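PDB 3WEU: L-lysine 6-oxidase from Marinomonas mediterranea, which oxidises the epsilon-amino group of free L-lysine with a cysteine tryptophylquinone cofactor, releasing ammonium and the hydrogen peroxide that makes it antibacterial. Local coordinates for residues Gln304-Tyr309 against Gly320-Gln325; Phe326-Gly331 against Met340-Tyr345. One frame throughout, in Å; residues are numbered along the deposited sequence.

Contact 1: Gln304-Tyr309 against Gly320-Gln325; sequences QRISQY and GFFSFQ. With EDO (1,2-ethanediol), chain M.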
ATOM      1  N   GLN A 304     -44.612 -14.376   0.401  1.00 15.54           N
ATOM      2  CA  GLN A 304     -44.110 -14.343  -0.975  1.00 15.73           C
ATOM      3  C   GLN A 304     -42.677 -13.771  -0.986  1.00 14.21           C
ATOM      4  O   GLN A 304     -41.844 -14.252  -1.713  1.00 13.83           O
ATOM      5  CB  GLN A 304     -44.979 -13.455  -1.913  1.00 18.24           C
ATOM      6  CG  GLN A 304     -46.384 -13.989  -2.095  1.00 20.51           C
ATOM      7  CD  GLN A 304     -47.299 -13.049  -2.880  1.00 24.23           C
ATOM      8  OE1 GLN A 304     -47.331 -11.787  -2.724  1.00 27.92           O
ATOM      9  NE2 GLN A 304     -48.098 -13.658  -3.657  1.00 26.84           N
ATOM     10  N   ARG A 305     -42.399 -12.724  -0.200  1.00 13.11           N
ATOM     11  CA  ARG A 305     -41.055 -12.116  -0.234  1.00 12.65           C
ATOM     12  C   ARG A 305     -40.046 -13.157   0.250  1.00 12.14           C
ATOM     13  O   ARG A 305     -39.039 -13.374  -0.400  1.00 12.59           O
ATOM     14  CB  ARG A 305     -41.059 -10.848   0.599  1.00 12.23           C
ATOM     15  CG  ARG A 305     -41.840  -9.750  -0.045  1.00 12.38           C
ATOM     16  CD  ARG A 305     -42.257  -8.731   0.962  1.00 13.38           C
ATOM     17  NE  ARG A 305     -43.132  -7.744   0.362  1.00 13.04           N
ATOM     18  CZ  ARG A 305     -43.349  -6.563   0.942  1.00 14.25           C
ATOM     19  NH1 ARG A 305     -42.747  -6.274   2.097  1.00 13.97           N
ATOM     20  NH2 ARG A 305     -44.129  -5.647   0.360  1.00 14.67           N
ATOM     21  N   ILE A 306     -40.354 -13.823   1.355  1.00 12.20           N
ATOM     22  CA  ILE A 306     -39.494 -14.810   1.947  1.00 11.91           C
ATOM     23  C   ILE A 306     -39.168 -15.883   0.872  1.00 13.54           C
ATOM     24  O   ILE A 306     -38.001 -16.273   0.690  1.00 13.67           O
ATOM     25  CB  ILE A 306     -40.135 -15.497   3.150  1.00 11.84           C
ATOM     26  CG1 ILE A 306     -40.217 -14.543   4.345  1.00 12.29           C
ATOM     27  CG2 ILE A 306     -39.281 -16.644   3.555  1.00 11.72           C
ATOM     28  CD1 ILE A 306     -41.153 -15.044   5.409  1.00 12.99           C
ATOM     29  N   SER A 307     -40.182 -16.267   0.111  1.00 14.38           N
ATOM     30  CA  SER A 307     -40.050 -17.345  -0.904  1.00 13.85           C
ATOM     31  C   SER A 307     -39.147 -17.024  -2.076  1.00 13.57           C
ATOM     32  O   SER A 307     -38.823 -17.915  -2.805  1.00 17.21           O
ATOM     33  CB  SER A 307     -41.416 -17.729  -1.486  1.00 13.34           C
ATOM     34  OG  SER A 307     -41.861 -16.815  -2.454  1.00 14.47           O
ATOM     35  N   GLN A 308     -38.813 -15.740  -2.287  0.50 12.83           N
ATOM     36  CA  GLN A 308     -37.971 -15.289  -3.396  0.50 11.99           C
ATOM     37  C   GLN A 308     -36.485 -15.256  -3.045  0.50 12.27           C
ATOM     38  O   GLN A 308     -35.665 -15.289  -3.935  0.50 11.63           O
ATOM     39  CB  GLN A 308     -38.364 -13.872  -3.852  0.50 11.23           C
ATOM     40  CG  GLN A 308     -39.735 -13.710  -4.485  0.50  9.94           C
ATOM     41  CD  GLN A 308     -39.949 -12.253  -4.985  0.50  9.60           C
ATOM     42  OE1 GLN A 308     -40.018 -11.216  -4.178  0.50  6.45           O
ATOM     43  NE2 GLN A 308     -40.141 -12.171  -6.339  0.50  7.55           N
ATOM     44  N   TYR A 309     -36.132 -15.154  -1.752  1.00 12.68           N
ATOM     45  CA  TYR A 309     -34.727 -14.945  -1.360  1.00 12.08           C
ATOM     46  C   TYR A 309     -33.797 -16.051  -1.882  1.00 12.47           C
ATOM     47  O   TYR A 309     -32.602 -15.836  -2.125  1.00 11.41           O
ATOM     48  CB  TYR A 309     -34.586 -14.786   0.161  1.00 12.22           C
ATOM     49  CG  TYR A 309     -34.818 -13.399   0.672  1.00 12.06           C
ATOM     50  CD1 TYR A 309     -35.796 -12.576   0.143  1.00 13.86           C
ATOM     51  CD2 TYR A 309     -34.041 -12.866   1.709  1.00 13.03           C
ATOM     52  CE1 TYR A 309     -36.009 -11.329   0.636  1.00 12.91           C
ATOM     53  CE2 TYR A 309     -34.268 -11.605   2.212  1.00 13.31           C
ATOM     54  CZ  TYR A 309     -35.250 -10.846   1.677  1.00 14.72           C
ATOM     55  OH  TYR A 309     -35.458  -9.582   2.184  1.00 14.57           O
ATOM     56  N   GLY A 320     -39.655 -23.442   5.597  1.00 14.85           N
ATOM     57  CA  GLY A 320     -40.867 -23.796   6.344  1.00 15.54           C
ATOM     58  C   GLY A 320     -41.889 -22.682   6.462  1.00 15.50           C
ATOM     59  O   GLY A 320     -43.008 -22.953   6.858  1.00 17.10           O
ATOM     60  N   PHE A 321     -41.504 -21.452   6.148  1.00 13.76           N
ATOM     61  CA  PHE A 321     -42.361 -20.339   6.272  1.00 14.35           C
ATOM     62  C   PHE A 321     -43.110 -20.033   4.978  1.00 14.38           C
ATOM     63  O   PHE A 321     -43.935 -19.092   4.965  1.00 14.61           O
ATOM     64  CB  PHE A 321     -41.624 -19.152   6.863  1.00 13.51           C
ATOM     65  CG  PHE A 321     -41.072 -19.476   8.229  1.00 13.53           C
ATOM     66  CD1 PHE A 321     -41.887 -19.349   9.345  1.00 14.56           C
ATOM     67  CD2 PHE A 321     -39.824 -20.071   8.402  1.00 13.33           C
ATOM     68  CE1 PHE A 321     -41.447 -19.736  10.628  1.00 14.67           C
ATOM     69  CE2 PHE A 321     -39.388 -20.486   9.655  1.00 14.24           C
ATOM     70  CZ  PHE A 321     -40.194 -20.310  10.784  1.00 14.45           C
ATOM     71  N   PHE A 322     -42.823 -20.763   3.911  1.00 13.65           N
ATOM     72  CA  PHE A 322     -43.614 -20.596   2.716  1.00 14.74           C
ATOM     73  C   PHE A 322     -43.990 -21.966   2.116  1.00 16.17           C
ATOM     74  O   PHE A 322     -44.289 -22.095   0.947  1.00 14.30           O
ATOM     75  CB  PHE A 322     -42.998 -19.669   1.706  1.00 15.75           C
ATOM     76  CG  PHE A 322     -41.634 -20.068   1.236  1.00 15.45           C
ATOM     77  CD1 PHE A 322     -41.477 -20.726   0.054  1.00 14.23           C
ATOM     78  CD2 PHE A 322     -40.513 -19.741   1.967  1.00 15.49           C
ATOM     79  CE1 PHE A 322     -40.200 -21.049  -0.443  1.00 14.97           C
ATOM     80  CE2 PHE A 322     -39.231 -20.051   1.485  1.00 15.45           C
ATOM     81  CZ  PHE A 322     -39.072 -20.699   0.289  1.00 15.88           C
ATOM     82  N   SER A 323     -43.997 -22.970   2.944  1.00 16.32           N
ATOM     83  CA  SER A 323     -44.204 -24.296   2.405  1.00 19.31           C
ATOM     84  C   SER A 323     -45.659 -24.644   2.211  1.00 19.88           C
ATOM     85  O   SER A 323     -45.966 -25.514   1.431  1.00 19.32           O
ATOM     86  CB  SER A 323     -43.571 -25.356   3.271  1.00 22.65           C
ATOM     87  OG  SER A 323     -44.113 -25.270   4.550  1.00 24.67           O
ATOM     88  N   PHE A 324     -46.532 -23.931   2.887  1.00 20.14           N
ATOM     89  CA  PHE A 324     -47.940 -24.335   3.042  1.00 28.66           C
ATOM     90  C   PHE A 324     -48.009 -25.798   3.543  1.00 32.88           C
ATOM     91  O   PHE A 324     -48.688 -26.700   3.010  1.00 36.85           O
ATOM     92  CB  PHE A 324     -48.762 -24.075   1.740  1.00 33.85           C
ATOM     93  CG  PHE A 324     -48.964 -22.599   1.417  1.00 33.00           C
ATOM     94  CD1 PHE A 324     -47.929 -21.841   0.744  1.00 34.97           C
ATOM     95  CD2 PHE A 324     -50.170 -21.962   1.763  1.00 34.44           C
ATOM     96  CE1 PHE A 324     -48.088 -20.468   0.455  1.00 35.13           C
ATOM     97  CE2 PHE A 324     -50.327 -20.583   1.475  1.00 35.52           C
ATOM     98  CZ  PHE A 324     -49.283 -19.854   0.833  1.00 38.16           C
ATOM     99  N   GLN A 325     -47.223 -26.043   4.573  1.00 32.32           N
ATOM    100  CA  GLN A 325     -47.215 -27.386   5.157  1.00 31.70           C
ATOM    101  C   GLN A 325     -48.542 -27.499   5.903  1.00 32.56           C
ATOM    102  O   GLN A 325     -48.990 -28.586   6.131  1.00 33.62           O
ATOM    103  CB  GLN A 325     -45.944 -27.665   6.000  1.00 26.73           C
ATOM    104  CG  GLN A 325     -45.804 -26.913   7.287  1.00 27.60           C
ATOM    105  CD  GLN A 325     -45.479 -25.402   7.175  1.00 27.08           C
ATOM    106  OE1 GLN A 325     -46.061 -24.636   6.354  1.00 31.39           O
ATOM    107  NE2 GLN A 325     -44.554 -24.992   7.974  1.00 22.91           N
TER
HETATM  108  C1  EDO M 811     -46.323  -7.310  -2.434  1.00 35.57           C
HETATM  109  O1  EDO M 811     -45.977  -6.035  -1.870  1.00 33.84           O
HETATM  110  C2  EDO M 811     -45.124  -7.800  -3.167  1.00 36.22           C
HETATM  111  O2  EDO M 811     -44.339  -8.314  -2.126  1.00 29.44           O

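Contact 2: Phe326-Gly331 against Met340-Tyr345; sequences FDYRDG and MKYYNY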
ATOM      1  N   PHE A 326     -49.143 -26.363   6.270  1.00 32.04           N
ATOM      2  CA  PHE A 326     -50.499 -26.337   6.766  1.00 30.73           C
ATOM      3  C   PHE A 326     -51.104 -25.159   6.052  1.00 25.37           C
ATOM      4  O   PHE A 326     -50.430 -24.428   5.359  1.00 26.14           O
ATOM      5  CB  PHE A 326     -50.612 -26.192   8.311  1.00 29.11           C
ATOM      6  CG  PHE A 326     -49.969 -24.932   8.882  1.00 28.16           C
ATOM      7  CD1 PHE A 326     -50.717 -23.775   9.099  1.00 28.54           C
ATOM      8  CD2 PHE A 326     -48.585 -24.883   9.199  1.00 29.25           C
ATOM      9  CE1 PHE A 326     -50.102 -22.591   9.629  1.00 26.80           C
ATOM     10  CE2 PHE A 326     -48.005 -23.727   9.718  1.00 23.12           C
ATOM     11  CZ  PHE A 326     -48.774 -22.613   9.988  1.00 24.75           C
ATOM     12  N   ASP A 327     -52.385 -25.001   6.220  1.00 25.52           N
ATOM     13  CA  ASP A 327     -53.121 -24.005   5.541  1.00 23.83           C
ATOM     14  C   ASP A 327     -53.040 -22.625   6.179  1.00 21.68           C
ATOM     15  O   ASP A 327     -53.664 -22.377   7.222  1.00 21.67           O
ATOM     16  CB  ASP A 327     -54.595 -24.475   5.451  1.00 28.26           C
ATOM     17  CG  ASP A 327     -55.403 -23.624   4.457  1.00 33.25           C
ATOM     18  OD1 ASP A 327     -54.900 -22.571   3.935  1.00 29.68           O
ATOM     19  OD2 ASP A 327     -56.559 -24.018   4.200  1.00 39.72           O
ATOM     20  N   TYR A 328     -52.286 -21.708   5.562  1.00 22.05           N
ATOM     21  CA  TYR A 328     -52.070 -20.374   6.115  1.00 22.19           C
ATOM     22  C   TYR A 328     -53.393 -19.570   6.137  1.00 24.26           C
ATOM     23  O   TYR A 328     -53.511 -18.625   6.919  1.00 22.38           O
ATOM     24  CB  TYR A 328     -50.909 -19.587   5.414  1.00 26.34           C
ATOM     25  CG  TYR A 328     -49.537 -20.293   5.443  1.00 27.81           C
ATOM     26  CD1 TYR A 328     -49.152 -21.165   6.492  1.00 29.72           C
ATOM     27  CD2 TYR A 328     -48.671 -20.212   4.374  1.00 29.83           C
ATOM     28  CE1 TYR A 328     -47.916 -21.844   6.457  1.00 27.34           C
ATOM     29  CE2 TYR A 328     -47.427 -20.865   4.365  1.00 23.81           C
ATOM     30  CZ  TYR A 328     -47.066 -21.648   5.363  1.00 26.38           C
ATOM     31  OH  TYR A 328     -45.875 -22.267   5.253  1.00 27.55           O
ATOM     32  N   ARG A 329     -54.412 -19.955   5.353  1.00 25.20           N
ATOM     33  CA  ARG A 329     -55.646 -19.197   5.271  1.00 25.39           C
ATOM     34  C   ARG A 329     -56.668 -19.708   6.258  1.00 23.88           C
ATOM     35  O   ARG A 329     -57.683 -19.091   6.450  1.00 28.41           O
ATOM     36  CB  ARG A 329     -56.220 -19.266   3.833  1.00 27.08           C
ATOM     37  CG  ARG A 329     -55.362 -18.493   2.832  1.00 30.81           C
ATOM     38  CD  ARG A 329     -55.894 -18.573   1.359  1.00 34.77           C
ATOM     39  NE  ARG A 329     -55.054 -17.769   0.436  1.00 33.43           N
ATOM     40  CZ  ARG A 329     -53.909 -18.183  -0.137  1.00 43.87           C
ATOM     41  NH1 ARG A 329     -53.423 -19.406   0.060  1.00 42.01           N
ATOM     42  NH2 ARG A 329     -53.185 -17.335  -0.894  1.00 44.03           N
ATOM     43  N   ASP A 330     -56.418 -20.837   6.895  1.00 23.46           N
ATOM     44  CA  ASP A 330     -57.334 -21.384   7.925  1.00 21.93           C
ATOM     45  C   ASP A 330     -57.225 -20.641   9.254  1.00 23.47           C
ATOM     46  O   ASP A 330     -56.281 -20.803   9.984  1.00 22.33           O
ATOM     47  CB  ASP A 330     -57.116 -22.880   8.033  1.00 22.63           C
ATOM     48  CG  ASP A 330     -58.002 -23.568   9.077  1.00 23.13           C
ATOM     49  OD1 ASP A 330     -58.745 -22.951   9.800  1.00 28.63           O
ATOM     50  OD2 ASP A 330     -57.884 -24.758   9.216  1.00 24.35           O
ATOM     51  N   GLY A 331     -58.221 -19.791   9.551  1.00 21.76           N
ATOM     52  CA  GLY A 331     -58.360 -19.022  10.746  1.00 23.63           C
ATOM     53  C   GLY A 331     -58.948 -19.738  11.930  1.00 21.22           C
ATOM     54  O   GLY A 331     -58.995 -19.174  13.003  1.00 23.77           O
ATOM     55  N   MET A 340     -49.657 -20.096  15.526  1.00 17.10           N
ATOM     56  CA  MET A 340     -48.906 -19.541  16.633  1.00 17.15           C
ATOM     57  C   MET A 340     -47.426 -20.036  16.621  1.00 15.57           C
ATOM     58  O   MET A 340     -46.506 -19.282  16.971  1.00 14.41           O
ATOM     59  CB  MET A 340     -49.528 -19.952  17.946  1.00 19.40           C
ATOM     60  CG  MET A 340     -50.817 -19.286  18.287  1.00 24.39           C
ATOM     61  SD  MET A 340     -50.635 -17.542  18.625  1.00 29.29           S
ATOM     62  CE  MET A 340     -49.322 -17.533  19.728  1.00 28.79           C
ATOM     63  N   LYS A 341     -47.234 -21.293  16.264  1.00 16.62           N
ATOM     64  CA  LYS A 341     -45.893 -21.843  16.164  1.00 16.06           C
ATOM     65  C   LYS A 341     -45.128 -21.049  15.087  1.00 16.99           C
ATOM     66  O   LYS A 341     -44.001 -20.684  15.322  1.00 14.97           O
ATOM     67  CB  LYS A 341     -45.891 -23.276  15.822  1.00 19.06           C
ATOM     68  CG  LYS A 341     -44.535 -23.940  16.084  1.00 22.37           C
ATOM     69  CD  LYS A 341     -44.612 -25.396  15.680  1.00 30.88           C
ATOM     70  CE  LYS A 341     -43.937 -26.393  16.626  1.00 37.04           C
ATOM     71  NZ  LYS A 341     -42.813 -25.765  17.333  1.00 38.10           N
ATOM     72  N   TYR A 342     -45.745 -20.795  13.929  1.00 15.69           N
ATOM     73  CA  TYR A 342     -45.151 -20.048  12.813  1.00 14.73           C
ATOM     74  C   TYR A 342     -44.752 -18.646  13.305  1.00 14.85           C
ATOM     75  O   TYR A 342     -43.630 -18.205  13.166  1.00 13.40           O
ATOM     76  CB  TYR A 342     -46.196 -19.983  11.665  1.00 14.94           C
ATOM     77  CG  TYR A 342     -45.818 -19.285  10.393  1.00 13.49           C
ATOM     78  CD1 TYR A 342     -45.558 -17.919  10.354  1.00 13.70           C
ATOM     79  CD2 TYR A 342     -45.748 -19.994   9.186  1.00 12.43           C
ATOM     80  CE1 TYR A 342     -45.215 -17.268   9.151  1.00 12.83           C
ATOM     81  CE2 TYR A 342     -45.375 -19.351   8.010  1.00 11.71           C
ATOM     82  CZ  TYR A 342     -45.135 -17.994   7.990  1.00 11.92           C
ATOM     83  OH  TYR A 342     -44.756 -17.382   6.812  1.00 12.54           O
ATOM     84  N   TYR A 343     -45.682 -17.967  13.970  1.00 14.53           N
ATOM     85  CA  TYR A 343     -45.446 -16.656  14.497  1.00 14.17           C
ATOM     86  C   TYR A 343     -44.363 -16.599  15.582  1.00 13.25           C
ATOM     87  O   TYR A 343     -43.552 -15.681  15.618  1.00 11.57           O
ATOM     88  CB  TYR A 343     -46.758 -16.123  15.131  1.00 14.66           C
ATOM     89  CG  TYR A 343     -46.568 -14.843  15.896  1.00 13.52           C
ATOM     90  CD1 TYR A 343     -46.449 -13.641  15.258  1.00 13.62           C
ATOM     91  CD2 TYR A 343     -46.514 -14.830  17.281  1.00 16.05           C
ATOM     92  CE1 TYR A 343     -46.293 -12.433  15.980  1.00 15.28           C
ATOM     93  CE2 TYR A 343     -46.361 -13.660  18.004  1.00 15.98           C
ATOM     94  CZ  TYR A 343     -46.248 -12.446  17.339  1.00 16.93           C
ATOM     95  OH  TYR A 343     -46.032 -11.262  18.039  1.00 17.96           O
ATOM     96  N   ASN A 344     -44.359 -17.608  16.430  1.00 13.20           N
ATOM     97  CA  ASN A 344     -43.419 -17.613  17.559  1.00 15.68           C
ATOM     98  C   ASN A 344     -41.994 -17.880  17.108  1.00 15.14           C
ATOM     99  O   ASN A 344     -41.075 -17.713  17.889  1.00 16.21           O
ATOM    100  CB  ASN A 344     -43.846 -18.585  18.622  1.00 16.36           C
ATOM    101  CG  ASN A 344     -44.986 -18.058  19.468  1.00 19.11           C
ATOM    102  OD1 ASN A 344     -45.049 -16.868  19.761  1.00 19.22           O
ATOM    103  ND2 ASN A 344     -45.716 -18.984  20.060  1.00 19.01           N
ATOM    104  N   TYR A 345     -41.798 -18.243  15.826  1.00 13.20           N
ATOM    105  CA  TYR A 345     -40.452 -18.310  15.280  1.00 12.24           C
ATOM    106  C   TYR A 345     -39.914 -16.997  14.768  1.00 13.76           C
ATOM    107  O   TYR A 345     -38.704 -16.919  14.379  1.00 13.74           O
ATOM    108  CB  TYR A 345     -40.417 -19.354  14.168  1.00 12.96           C
ATOM    109  CG  TYR A 345     -40.324 -20.809  14.612  1.00 14.24           C
ATOM    110  CD1 TYR A 345     -39.397 -21.226  15.610  1.00 14.16           C
ATOM    111  CD2 TYR A 345     -41.110 -21.788  14.023  1.00 12.96           C
ATOM    112  CE1 TYR A 345     -39.270 -22.601  15.958  1.00 14.21           C
ATOM    113  CE2 TYR A 345     -40.997 -23.146  14.381  1.00 12.44           C
ATOM    114  CZ  TYR A 345     -40.058 -23.532  15.298  1.00 13.56           C
ATOM    115  OH  TYR A 345     -39.927 -24.801  15.606  1.00 13.27           O
TER

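Contact 1: Gln304-Tyr309 against Gly320-Gln325
Phe322 lays its ring flat against Ser307 near the C-terminal end of helix 295-308, a CH-pi contact between that helix and the loop leading on to helix 336-344. The CA of Ser307 stands over the middle of the ring, 3.5 Å from its centroid and only 3° off the normal, so the helix backbone itself covers this face. On the same residue CB leans to one side of the ring, 3.4 Å from Phe322 CD1. Ile306 CG2 comes in obliquely and reaches Phe322 CD2 at 3.7 Å. With CG set between its own backbone N and carbonyl carbon (chi1 58°), Phe322 swings its ring up to the helix, whereas Phe321, its neighbour, turns its ring away and offers Ile306 CD1 little more than its CB.

The Ser307 hydroxyl bonds back to Gln304 O within the helix at 2.7 Å. Arg305 belongs to a different face of the helix, where NH1 makes a salt bridge with Asp263 and also bonds Ile258 O. Its NE and NH2 hold an ethanediol, probably from the crystallisation liquor: NH2 donates to O1, and NE donates to O2 at 2.8 Å in an almost straight bond (177°).

Contact 2: Phe326-Gly331 against Met340-Tyr345
A T-shaped tyrosine pair joins the loop ahead of helix 336-344 to that helix: Tyr342 presents its ring edge to the face of Tyr328. The centroids are 5.3 Å apart and the planes stand at 69°, with Tyr342 CE2 lying 3.9 Å from Tyr328 CE1. Phe326 comes to the same tyrosine at the root of its side chain, where Phe326 CZ meets Tyr342 CB at 4.0 Å, that carbon lying off the edge of the phenylalanine ring. Tyr342 has CG anti to its backbone N (chi1 -179°), which carries the ring off the helix toward the two loop aromatics. Those two also pack on each other, Tyr328 CE1 sitting 3.7 Å above the plane of the Phe326 ring, toward its rim.

The loop is shaped here by a type I beta turn from Asp327 to Asp330, closed by the backbone bond from Asp330 N to Asp327 O. An Asx turn is laid over it: Arg329 N donates to Asp327 OD1 at 3.0 Å, meeting the oxygen from above the carboxylate plane. The phenol ends of both tyrosines have hydrogen-bond partners earlier in the loop, Gln325 OE1 and Phe324 N for Tyr328 OH, Phe321 O for Tyr342 OH. Ile303 of helix 295-308 touches both tyrosines, and Trp416 of helix 407-418 sets its ring edge-to-face with that of Tyr342.

In the fold
Contacts 1 and 2 follow one another along the chain: helix 295-308 receives segment 320-325 of the loop that follows it, and segment 326-331, farther along that loop, packs on helix 336-344. Their centres lie 12 Å apart, and they meet directly. Tyr342 OH, 2.6 Å from Phe321 O, ties contact 2 to segment 320-325, and Phe321 CZ packs 3.5 Å from Tyr345 CB. Both contacts lie well away from the middle of the chain, about 22 Å from its centre to that of contact 1 and about 30 Å for contact 2. On the cofactor side, Tyr309 of segment 304-309 touches Pro583, two residues along the chain from Trp581 of the cysteine tryptophylquinone.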